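PDB 3PZF: serine protease inhibitor 2 from Anopheles gambiae, which inhibits the CLIP serine proteases CLIPB9, CLIPB10 and CLIPB4, thereby preventing phenoloxidase activation and restraining melanization in mosquito hemolymph. Local coordinates for residues N111-D116 with T178-I183; Q146-I151 with E165-D170; P202-R207 with N369-F374; K209-Q214 with I392-F397. All blocks are in the same frame, centred on the assembly; numbering follows the deposited sequence. Where two conformers were deposited one is given.

How the interactions relate
The four contacts form two groups. Interactions 1 and 2 lie 11 Å apart between centres and touch: Phe113 CD2 comes within 3.6 Å of Ile151 CG1, so helix 144-158 and the loop after it rest on the strand pair of interaction 1. Interactions 3 and 4, with centres only 7 Å apart, use the neighbouring strands 200-203 and 211-227, and Phe203 N and Thr211 O are 2.8 Å apart, a probable hydrogen bond. From interaction 1 to interaction 3 is about 37 Å between centres. None of the contacts includes the probable reactive bond, Lys359-Phe360. A tie to inhibition is strand 177-188 of interaction 1, which also pairs with strand 345-346 in the hinge region required for peptidase binding.

Interaction 1: residues N111-D116 with T178-I183; sequences NFFVDD and TLVNVI
Phe112 carries its ring carbon CG anti to its own carbonyl carbon (chi1 -69°), while Leu179 holds CG anti to the backbone N (chi1 174°). The two side chains run side by side, pointing the same way, and Leu179 CD1 sits over the centre of the Phe112 ring, 3.6 Å from its centroid and almost exactly on the ring normal. This is a CH-pi contact, and a branched leucine has a methyl to spare for it. The two residues form a non-hydrogen-bonded antiparallel pair. On the other face of the strands, Val180 CG2 reaches the edge of the Phe113 ring, 3.7 Å from CD2; the beta-branched valine fits an extended chain and offers a short, rigid methyl. The pairs flanking Phe112-Leu179 are hydrogen-bonded: Asn111 and Val180 exchange two bonds, as do Phe113 and Thr178, where Phe113 N reaches Thr178 O at 2.8 Å and a nearly straight 172°. Thr178 turns its hydroxyl to Tyr141 OH, which also bonds to Phe113 O. Helix 45-58 packs on the Phe112 and Leu179 side, helix 144-158 on the Phe113 and Val180 side. Such a buried strand pair, covered by helices on both faces, is characteristic of the central sheet A of serpins.

Interaction 2: residues Q146-I151 with E165-D170; sequences QTAATI and EIVTPD
Ala148, Val167 and Ile151 give up the most surface here, in a purely apolar contact without hydrogen bonds between the segments. Ala148 points from the helix toward the returning chain, and its small side chain lets that chain come close: CB lies 4.0 Å from Pro169 CD, while Val167 CG2 approaches Ala148 CA to 4.0 Å. One turn further on, Ile151 faces the same way. Its CG2, anti to the backbone N, meets Ile166 CG2 at 3.7 Å and Val167 CG2 at 4.1 Å. Val167 therefore sends a single methyl to both helix residues, and its side chain crosses that of Ile151 at about a right angle. Beta-branched residues suit this role because their methyls sit close to the backbone and meet the helix without a long, flexible chain. Pro169 begins a short 3-10 segment, and its ring closes the end of the contact over Ala148. Polar support comes from the next helix residue, Asn152, which bonds through OD1 to Ile166 N and through ND2 to Val167 O. The loop is thus laid along helix 144-158 on its way to strand 177-188, while Ile166 and Val167 also touch Phe334 of strand 332-341.

Interaction 3: residues P202-R207 with N369-F374; sequences PFYGTR and NANRPF
Phe203 lays one ring face against the backbone of Asn371 and Arg372. Asn371 O stands 3.7 Å above the ring plane, offset toward the rim, and Phe203 CZ packs tightly, 3.3 Å from Arg372 C. CG is anti to the backbone N (chi1 180°), which starts the ring on this side; a flat aromatic group suits a partner that is itself a run of planar peptides. The next residue supplies the one direct hydrogen bond, Tyr204 N to Asn371 O, at 2.8 Å and nearly straight (173°). The Tyr204 ring lies beside the Asn371 amide with the two planes 79° apart, and Asn371 ND2 meets its edge, 3.6 Å from CE2. That same ND2 donates to a water, which in turn donates to Pro202 O, so the short polar side chain of Asn371 bridges back to the strand. Further along, Pro373 rests against the same chain at two points, its CD 3.2 Å from Tyr204 O and its CG 3.4 Å from Thr206 OG1. A second shell positions these groups. Thr206 OG1 hydrogen-bonds to Glu393 OE1, and Arg372, whose CB touches Tyr204 O, has a chain extended from CG to NE, and NE bonds to Pro251 O. Ala370 centres an inverse gamma turn that kinks the chain just before Asn371; its buried carbonyl O has no partner in the model. The contact thus joins the end of strand 200-203 to the link between strands 366-369 and 374-380, with Tyr215 of strand 211-227 touching both Phe203 and Asn371, and strands 244-251 and 277-295 lining Ala370.

Interaction 4: residues K209-Q214 with I392-F397; sequences KPTNAQ and IENPVF
Thr211, Ala213 and Gln214 face Asn394, Pro395 and Phe397 in a largely water-mediated contact, in which the start of strand 211-227 is flanked by the C-terminal tail. The two pieces run in similar directions, 31° apart, yet no direct hydrogen bond joins them; their nearest CA atoms, those of Ala213 and Pro395, are 6.3 Å apart. One water accepts from Thr211 OG1 at 2.6 Å and donates to both Asn212 O and Asn394 OD1; OG1 also has a weak hydrogen bond with Phe203 O. Asn394 carries CG anti to the backbone N (chi1 178°), and its OD1 is a natural acceptor for this bridging water. A second water donates to Asn212 O and to Pro395 O, 2.7 Å away, so Asn212 O accepts from both. Between the polar contacts lies a small apolar one, Ala213 CB to Pro395 CG at 3.8 Å; alanine is short enough for the proline ring to close on it. At the far end Gln214 NE2 lies near the plane of the Phe397 ring at its edge, 4.0 Å from CD2, with amide and ring planes 72° apart. The tail has further partners: Val396 shares backbone bonding with Lys289, and Asn394 N bonds to Asn40 OD1. A tail that leaves the last strand of sheet B, 386-392, and finishes beside strand 211-227, whose start belongs to sheet C, is how the serpin fold typically ends.

Interaction 1: residues N111-D116 with T178-I183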
# COMPACT_ATOMS: atom_id res chain seq x y z
N ASN A 111 -13.44 -4.11 5.07
CA ASN A 111 -14.71 -4.32 5.78
C ASN A 111 -15.21 -3.01 6.38
O ASN A 111 -14.46 -2.31 7.06
CB ASN A 111 -14.49 -5.33 6.93
CG ASN A 111 -15.77 -6.02 7.38
OD1 ASN A 111 -16.87 -5.45 7.31
ND2 ASN A 111 -15.63 -7.24 7.90
N PHE A 112 -16.49 -2.69 6.17
CA PHE A 112 -17.16 -1.69 7.00
C PHE A 112 -17.73 -2.41 8.23
O PHE A 112 -18.49 -3.36 8.08
CB PHE A 112 -18.35 -1.07 6.30
CG PHE A 112 -18.02 -0.18 5.13
CD1 PHE A 112 -17.99 1.20 5.27
CD2 PHE A 112 -17.84 -0.73 3.86
CE1 PHE A 112 -17.72 2.01 4.16
CE2 PHE A 112 -17.61 0.09 2.76
CZ PHE A 112 -17.56 1.46 2.92
N PHE A 113 -17.38 -1.95 9.42
CA PHE A 113 -17.97 -2.46 10.66
C PHE A 113 -19.01 -1.44 11.13
O PHE A 113 -18.67 -0.32 11.51
CB PHE A 113 -16.88 -2.69 11.71
CG PHE A 113 -15.91 -3.80 11.35
CD1 PHE A 113 -16.25 -5.12 11.57
CD2 PHE A 113 -14.67 -3.52 10.74
CE1 PHE A 113 -15.39 -6.14 11.24
CE2 PHE A 113 -13.81 -4.54 10.41
CZ PHE A 113 -14.16 -5.85 10.65
N VAL A 114 -20.29 -1.83 11.09
CA VAL A 114 -21.38 -0.88 11.16
C VAL A 114 -22.13 -1.14 12.44
O VAL A 114 -22.35 -2.29 12.78
CB VAL A 114 -22.33 -1.08 9.95
CG1 VAL A 114 -23.46 -0.10 9.99
CG2 VAL A 114 -21.54 -0.92 8.61
N ASP A 115 -22.48 -0.07 13.16
CA ASP A 115 -23.19 -0.18 14.45
C ASP A 115 -24.55 -0.87 14.29
O ASP A 115 -25.14 -0.84 13.20
CB ASP A 115 -23.37 1.21 15.09
CG ASP A 115 -23.54 1.15 16.62
OD1 ASP A 115 -23.39 0.07 17.22
OD2 ASP A 115 -23.81 2.20 17.23
N ASP A 116 -25.05 -1.46 15.38
CA ASP A 116 -26.26 -2.29 15.39
C ASP A 116 -27.44 -1.65 14.70
O ASP A 116 -28.20 -2.32 14.01
CB ASP A 116 -26.74 -2.55 16.83
CG ASP A 116 -25.87 -3.52 17.59
OD1 ASP A 116 -25.36 -4.48 16.98
OD2 ASP A 116 -25.71 -3.31 18.82
N THR A 178 -16.80 2.08 11.06
CA THR A 178 -15.35 2.07 10.94
C THR A 178 -15.03 1.28 9.69
O THR A 178 -15.58 0.21 9.46
CB THR A 178 -14.67 1.43 12.15
OG1 THR A 178 -15.06 2.12 13.35
CG2 THR A 178 -13.15 1.53 12.03
N LEU A 179 -14.15 1.83 8.85
CA LEU A 179 -13.84 1.21 7.58
C LEU A 179 -12.41 0.74 7.75
O LEU A 179 -11.54 1.55 8.06
CB LEU A 179 -13.94 2.24 6.46
CG LEU A 179 -13.51 1.80 5.06
CD1 LEU A 179 -14.21 0.52 4.62
CD2 LEU A 179 -13.79 2.91 4.03
N VAL A 180 -12.17 -0.56 7.55
CA VAL A 180 -10.86 -1.16 7.86
C VAL A 180 -10.34 -1.83 6.62
O VAL A 180 -11.07 -2.54 5.95
CB VAL A 180 -10.99 -2.21 8.99
CG1 VAL A 180 -9.63 -2.86 9.28
CG2 VAL A 180 -11.52 -1.56 10.24
N ASN A 181 -9.07 -1.59 6.29
CA ASN A 181 -8.43 -2.27 5.18
C ASN A 181 -7.09 -2.84 5.60
O ASN A 181 -6.30 -2.19 6.28
CB ASN A 181 -8.22 -1.31 4.01
CG ASN A 181 -7.40 -1.93 2.90
OD1 ASN A 181 -7.92 -2.68 2.06
ND2 ASN A 181 -6.12 -1.65 2.90
N VAL A 182 -6.82 -4.08 5.19
CA VAL A 182 -5.52 -4.69 5.41
C VAL A 182 -5.07 -5.37 4.13
O VAL A 182 -5.86 -5.64 3.23
CB VAL A 182 -5.52 -5.71 6.59
CG1 VAL A 182 -5.82 -5.02 7.92
CG2 VAL A 182 -6.54 -6.81 6.35
N ILE A 183 -3.78 -5.64 4.05
CA ILE A 183 -3.22 -6.27 2.86
C ILE A 183 -2.13 -7.21 3.32
O ILE A 183 -1.49 -6.98 4.35
CB ILE A 183 -2.63 -5.25 1.89
CG1 ILE A 183 -2.21 -5.96 0.59
CG2 ILE A 183 -1.45 -4.52 2.55
CD1 ILE A 183 -1.79 -5.00 -0.53

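Interaction 2: residues Q146-I151 with E165-D170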
# COMPACT_ATOMS: atom_id res chain seq x y z
N GLN A 146 -15.74 -6.04 22.93
CA GLN A 146 -16.16 -7.12 22.05
C GLN A 146 -15.90 -6.73 20.60
O GLN A 146 -15.47 -7.56 19.80
CB GLN A 146 -17.63 -7.45 22.28
CG GLN A 146 -18.38 -7.99 21.08
CD GLN A 146 -19.88 -8.12 21.36
OE1 GLN A 146 -20.70 -7.44 20.74
NE2 GLN A 146 -20.23 -8.99 22.31
N THR A 147 -16.15 -5.47 20.27
CA THR A 147 -16.05 -4.99 18.89
C THR A 147 -14.60 -5.00 18.43
O THR A 147 -14.30 -5.45 17.34
CB THR A 147 -16.64 -3.57 18.73
OG1 THR A 147 -18.02 -3.57 19.15
CG2 THR A 147 -16.58 -3.10 17.24
N ALA A 148 -13.69 -4.51 19.28
CA ALA A 148 -12.26 -4.53 18.98
C ALA A 148 -11.79 -5.95 18.70
O ALA A 148 -11.03 -6.20 17.75
CB ALA A 148 -11.46 -3.91 20.11
N ALA A 149 -12.25 -6.89 19.52
CA ALA A 149 -11.94 -8.31 19.34
C ALA A 149 -12.44 -8.81 17.99
O ALA A 149 -11.74 -9.55 17.29
CB ALA A 149 -12.57 -9.13 20.47
N THR A 150 -13.64 -8.40 17.61
CA THR A 150 -14.20 -8.84 16.35
C THR A 150 -13.35 -8.32 15.19
O THR A 150 -12.98 -9.08 14.30
CB THR A 150 -15.64 -8.38 16.21
OG1 THR A 150 -16.44 -9.01 17.23
CG2 THR A 150 -16.18 -8.76 14.85
N ILE A 151 -13.04 -7.03 15.22
CA ILE A 151 -12.26 -6.42 14.15
C ILE A 151 -10.85 -7.03 14.09
O ILE A 151 -10.35 -7.33 13.02
CB ILE A 151 -12.18 -4.89 14.33
CG1 ILE A 151 -13.58 -4.29 14.12
CG2 ILE A 151 -11.15 -4.28 13.33
CD1 ILE A 151 -13.70 -2.84 14.51
N GLU A 165 -3.84 -7.31 14.96
CA GLU A 165 -4.74 -6.31 15.52
C GLU A 165 -4.54 -4.99 14.84
O GLU A 165 -3.47 -4.70 14.28
CB GLU A 165 -4.50 -6.13 17.02
CG GLU A 165 -3.20 -5.42 17.35
CD GLU A 165 -2.00 -6.35 17.26
OE1 GLU A 165 -0.91 -5.92 16.80
OE2 GLU A 165 -2.15 -7.53 17.66
N ILE A 166 -5.57 -4.16 14.92
CA ILE A 166 -5.50 -2.87 14.28
C ILE A 166 -6.19 -1.79 15.12
O ILE A 166 -5.91 -0.61 14.94
CB ILE A 166 -6.10 -2.94 12.87
CG1 ILE A 166 -5.80 -1.67 12.09
CG2 ILE A 166 -7.61 -3.18 12.93
CD1 ILE A 166 -6.08 -1.83 10.58
N VAL A 167 -7.05 -2.17 16.05
CA VAL A 167 -7.72 -1.17 16.87
C VAL A 167 -7.72 -1.56 18.34
O VAL A 167 -7.56 -2.73 18.69
CB VAL A 167 -9.20 -0.93 16.43
CG1 VAL A 167 -9.29 -0.41 14.99
CG2 VAL A 167 -10.03 -2.20 16.62
N THR A 168 -7.87 -0.58 19.21
CA THR A 168 -8.12 -0.83 20.63
C THR A 168 -9.51 -0.30 20.95
O THR A 168 -10.05 0.48 20.17
CB THR A 168 -7.10 -0.11 21.52
OG1 THR A 168 -7.24 1.31 21.34
CG2 THR A 168 -5.67 -0.53 21.17
N PRO A 169 -10.10 -0.71 22.08
CA PRO A 169 -11.40 -0.10 22.43
C PRO A 169 -11.37 1.43 22.34
O PRO A 169 -12.36 2.05 21.91
CB PRO A 169 -11.62 -0.58 23.86
CG PRO A 169 -10.93 -1.92 23.91
CD PRO A 169 -9.70 -1.76 23.04
N ASP A 170 -10.26 2.04 22.72
CA ASP A 170 -10.15 3.50 22.76
C ASP A 170 -10.26 4.14 21.37
O ASP A 170 -10.77 5.25 21.23
CB ASP A 170 -8.84 3.93 23.44
CG ASP A 170 -8.94 3.91 24.96
OD1 ASP A 170 -10.02 4.26 25.49
OD2 ASP A 170 -7.95 3.55 25.62

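Interaction 3: residues P202-R207 with N369-F374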
# COMPACT_ATOMS: atom_id res chain seq x y z
N PRO A 202 26.97 -1.64 9.41
CA PRO A 202 26.30 -0.38 9.78
C PRO A 202 25.22 0.04 8.79
O PRO A 202 25.24 -0.35 7.59
CB PRO A 202 27.44 0.64 9.74
CG PRO A 202 28.68 -0.19 10.01
CD PRO A 202 28.42 -1.47 9.27
N PHE A 203 24.27 0.84 9.28
CA PHE A 203 23.22 1.45 8.45
C PHE A 203 23.21 2.92 8.83
O PHE A 203 23.22 3.25 10.02
CB PHE A 203 21.84 0.84 8.73
CG PHE A 203 20.74 1.44 7.90
CD1 PHE A 203 20.46 0.93 6.64
CD2 PHE A 203 20.01 2.53 8.37
CE1 PHE A 203 19.45 1.48 5.84
CE2 PHE A 203 18.99 3.09 7.58
CZ PHE A 203 18.72 2.56 6.31
N TYR A 204 23.25 3.81 7.84
CA TYR A 204 23.42 5.23 8.13
C TYR A 204 22.11 5.96 8.05
O TYR A 204 21.73 6.45 6.99
CB TYR A 204 24.45 5.84 7.19
CG TYR A 204 25.77 5.15 7.36
CD1 TYR A 204 26.63 5.54 8.38
CD2 TYR A 204 26.13 4.07 6.57
CE1 TYR A 204 27.83 4.91 8.59
CE2 TYR A 204 27.37 3.41 6.77
CZ TYR A 204 28.20 3.84 7.80
OH TYR A 204 29.43 3.24 8.05
N GLY A 205 21.43 6.04 9.18
CA GLY A 205 20.10 6.63 9.21
C GLY A 205 20.13 8.14 9.00
O GLY A 205 21.19 8.78 9.11
N THR A 206 18.96 8.69 8.69
CA THR A 206 18.79 10.10 8.32
C THR A 206 19.22 11.04 9.42
O THR A 206 19.87 12.05 9.16
CB THR A 206 17.31 10.43 8.00
OG1 THR A 206 16.91 9.74 6.80
CG2 THR A 206 17.14 11.93 7.82
N ARG A 207 18.83 10.74 10.65
CA ARG A 207 19.26 11.52 11.80
C ARG A 207 20.00 10.61 12.78
O ARG A 207 19.80 9.39 12.80
CB ARG A 207 18.06 12.17 12.48
N ASN A 369 24.07 -0.21 -3.14
CA ASN A 369 24.37 -0.60 -1.76
C ASN A 369 23.50 0.21 -0.83
O ASN A 369 23.84 1.34 -0.48
CB ASN A 369 25.86 -0.39 -1.43
CG ASN A 369 26.22 -0.78 0.01
OD1 ASN A 369 25.41 -1.35 0.77
ND2 ASN A 369 27.45 -0.46 0.40
N ALA A 370 22.35 -0.37 -0.46
CA ALA A 370 21.34 0.35 0.30
C ALA A 370 21.65 0.32 1.81
O ALA A 370 20.97 -0.35 2.56
CB ALA A 370 19.93 -0.26 0.05
N ASN A 371 22.70 1.03 2.22
CA ASN A 371 23.02 1.13 3.65
C ASN A 371 22.63 2.50 4.22
O ASN A 371 23.22 2.98 5.18
CB ASN A 371 24.50 0.82 3.88
CG ASN A 371 25.41 1.88 3.28
OD1 ASN A 371 24.97 2.74 2.51
ND2 ASN A 371 26.70 1.80 3.62
N ARG A 372 21.65 3.13 3.59
CA ARG A 372 21.04 4.35 4.10
C ARG A 372 19.56 4.34 3.70
O ARG A 372 19.14 3.44 3.00
CB ARG A 372 21.74 5.59 3.57
CG ARG A 372 21.77 5.67 2.09
CD ARG A 372 22.69 6.79 1.61
NE ARG A 372 22.70 6.70 0.16
CZ ARG A 372 23.59 6.01 -0.53
NH1 ARG A 372 24.62 5.42 0.09
NH2 ARG A 372 23.48 5.93 -1.84
N PRO A 373 18.76 5.30 4.19
CA PRO A 373 17.30 5.16 3.99
C PRO A 373 16.89 5.16 2.51
O PRO A 373 17.55 5.76 1.66
CB PRO A 373 16.74 6.40 4.70
CG PRO A 373 17.69 6.61 5.86
CD PRO A 373 19.09 6.33 5.19
N PHE A 374 15.81 4.45 2.22
CA PHE A 374 15.36 4.34 0.83
C PHE A 374 13.88 4.13 0.78
O PHE A 374 13.25 3.85 1.80
CB PHE A 374 16.09 3.18 0.13
CG PHE A 374 15.92 1.83 0.82
CD1 PHE A 374 16.87 1.39 1.76
CD2 PHE A 374 14.87 1.00 0.49
CE1 PHE A 374 16.75 0.16 2.35
CE2 PHE A 374 14.73 -0.25 1.08
CZ PHE A 374 15.69 -0.67 2.04
O HOH W 1 27.16 -0.50 5.54

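Interaction 4: residues K209-Q214 with I392-F397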
# COMPACT_ATOMS: atom_id res chain seq x y z
N LYS A 209 23.31 8.97 15.11
CA LYS A 209 24.42 8.08 14.81
C LYS A 209 23.94 6.83 14.05
O LYS A 209 22.76 6.49 14.09
CB LYS A 209 25.12 7.67 16.11
CG LYS A 209 25.81 8.82 16.84
CD LYS A 209 27.30 8.89 16.51
N PRO A 210 24.87 6.16 13.36
CA PRO A 210 24.54 4.95 12.60
C PRO A 210 23.94 3.86 13.49
O PRO A 210 24.23 3.81 14.68
CB PRO A 210 25.90 4.48 12.08
CG PRO A 210 26.74 5.72 12.04
CD PRO A 210 26.28 6.54 13.20
N THR A 211 23.11 3.02 12.89
CA THR A 211 22.59 1.82 13.52
C THR A 211 23.27 0.63 12.83
O THR A 211 24.25 0.81 12.12
CB THR A 211 21.08 1.76 13.40
OG1 THR A 211 20.69 1.98 12.03
CG2 THR A 211 20.46 2.85 14.27
N ASN A 212 22.79 -0.58 13.08
CA ASN A 212 23.29 -1.76 12.38
C ASN A 212 22.14 -2.50 11.75
O ASN A 212 21.03 -2.38 12.21
CB ASN A 212 24.03 -2.68 13.36
CG ASN A 212 25.29 -2.06 13.90
OD1 ASN A 212 26.24 -1.86 13.15
ND2 ASN A 212 25.30 -1.74 15.19
N ALA A 213 22.42 -3.25 10.68
CA ALA A 213 21.40 -4.04 10.02
C ALA A 213 21.96 -5.37 9.56
O ALA A 213 23.17 -5.52 9.47
CB ALA A 213 20.83 -3.26 8.82
N GLN A 214 21.09 -6.33 9.23
CA GLN A 214 21.52 -7.60 8.64
C GLN A 214 21.32 -7.50 7.15
O GLN A 214 20.22 -7.20 6.72
CB GLN A 214 20.66 -8.75 9.14
CG GLN A 214 20.78 -8.99 10.64
CD GLN A 214 20.23 -10.34 11.00
OE1 GLN A 214 20.85 -11.37 10.73
NE2 GLN A 214 19.04 -10.36 11.57
N ILE A 392 12.26 2.82 4.30
CA ILE A 392 13.04 2.25 5.39
C ILE A 392 13.87 3.37 5.97
O ILE A 392 14.67 3.97 5.28
CB ILE A 392 13.96 1.16 4.83
CG1 ILE A 392 13.12 -0.02 4.32
CG2 ILE A 392 14.97 0.66 5.89
CD1 ILE A 392 12.16 -0.61 5.39
N GLU A 393 13.65 3.68 7.25
CA GLU A 393 14.50 4.62 7.98
C GLU A 393 15.46 3.89 8.94
O GLU A 393 16.52 4.41 9.31
CB GLU A 393 13.61 5.56 8.80
CG GLU A 393 12.74 6.49 7.99
CD GLU A 393 13.48 7.69 7.45
OE1 GLU A 393 14.74 7.75 7.56
OE2 GLU A 393 12.80 8.58 6.90
N ASN A 394 15.09 2.67 9.34
CA ASN A 394 15.86 1.90 10.33
C ASN A 394 15.45 0.44 10.22
O ASN A 394 14.48 0.01 10.87
CB ASN A 394 15.55 2.41 11.75
CG ASN A 394 16.29 1.62 12.86
OD1 ASN A 394 17.10 0.74 12.59
ND2 ASN A 394 15.98 1.95 14.11
N PRO A 395 16.13 -0.31 9.34
CA PRO A 395 15.64 -1.66 9.05
C PRO A 395 15.88 -2.61 10.19
O PRO A 395 17.02 -2.80 10.62
CB PRO A 395 16.43 -2.08 7.82
CG PRO A 395 17.74 -1.29 7.92
CD PRO A 395 17.32 0.04 8.55
N VAL A 396 14.80 -3.21 10.68
CA VAL A 396 14.90 -4.18 11.75
C VAL A 396 14.33 -5.47 11.21
O VAL A 396 13.27 -5.48 10.58
CB VAL A 396 14.13 -3.76 13.02
CG1 VAL A 396 14.10 -4.91 14.01
CG2 VAL A 396 14.76 -2.52 13.66
N PHE A 397 15.06 -6.55 11.42
CA PHE A 397 14.59 -7.87 11.04
C PHE A 397 14.55 -8.74 12.30
O PHE A 397 13.49 -8.88 12.90
CB PHE A 397 15.49 -8.48 9.96
CG PHE A 397 14.97 -9.77 9.38
CD1 PHE A 397 14.00 -9.75 8.38
CD2 PHE A 397 15.48 -11.00 9.79
CE1 PHE A 397 13.52 -10.93 7.83
CE2 PHE A 397 15.00 -12.18 9.25
CZ PHE A 397 14.01 -12.15 8.27
OXT PHE A 397 15.54 -9.30 12.78
O HOH W 2 19.37 -0.14 11.42
O HOH W 3 18.47 -3.55 12.73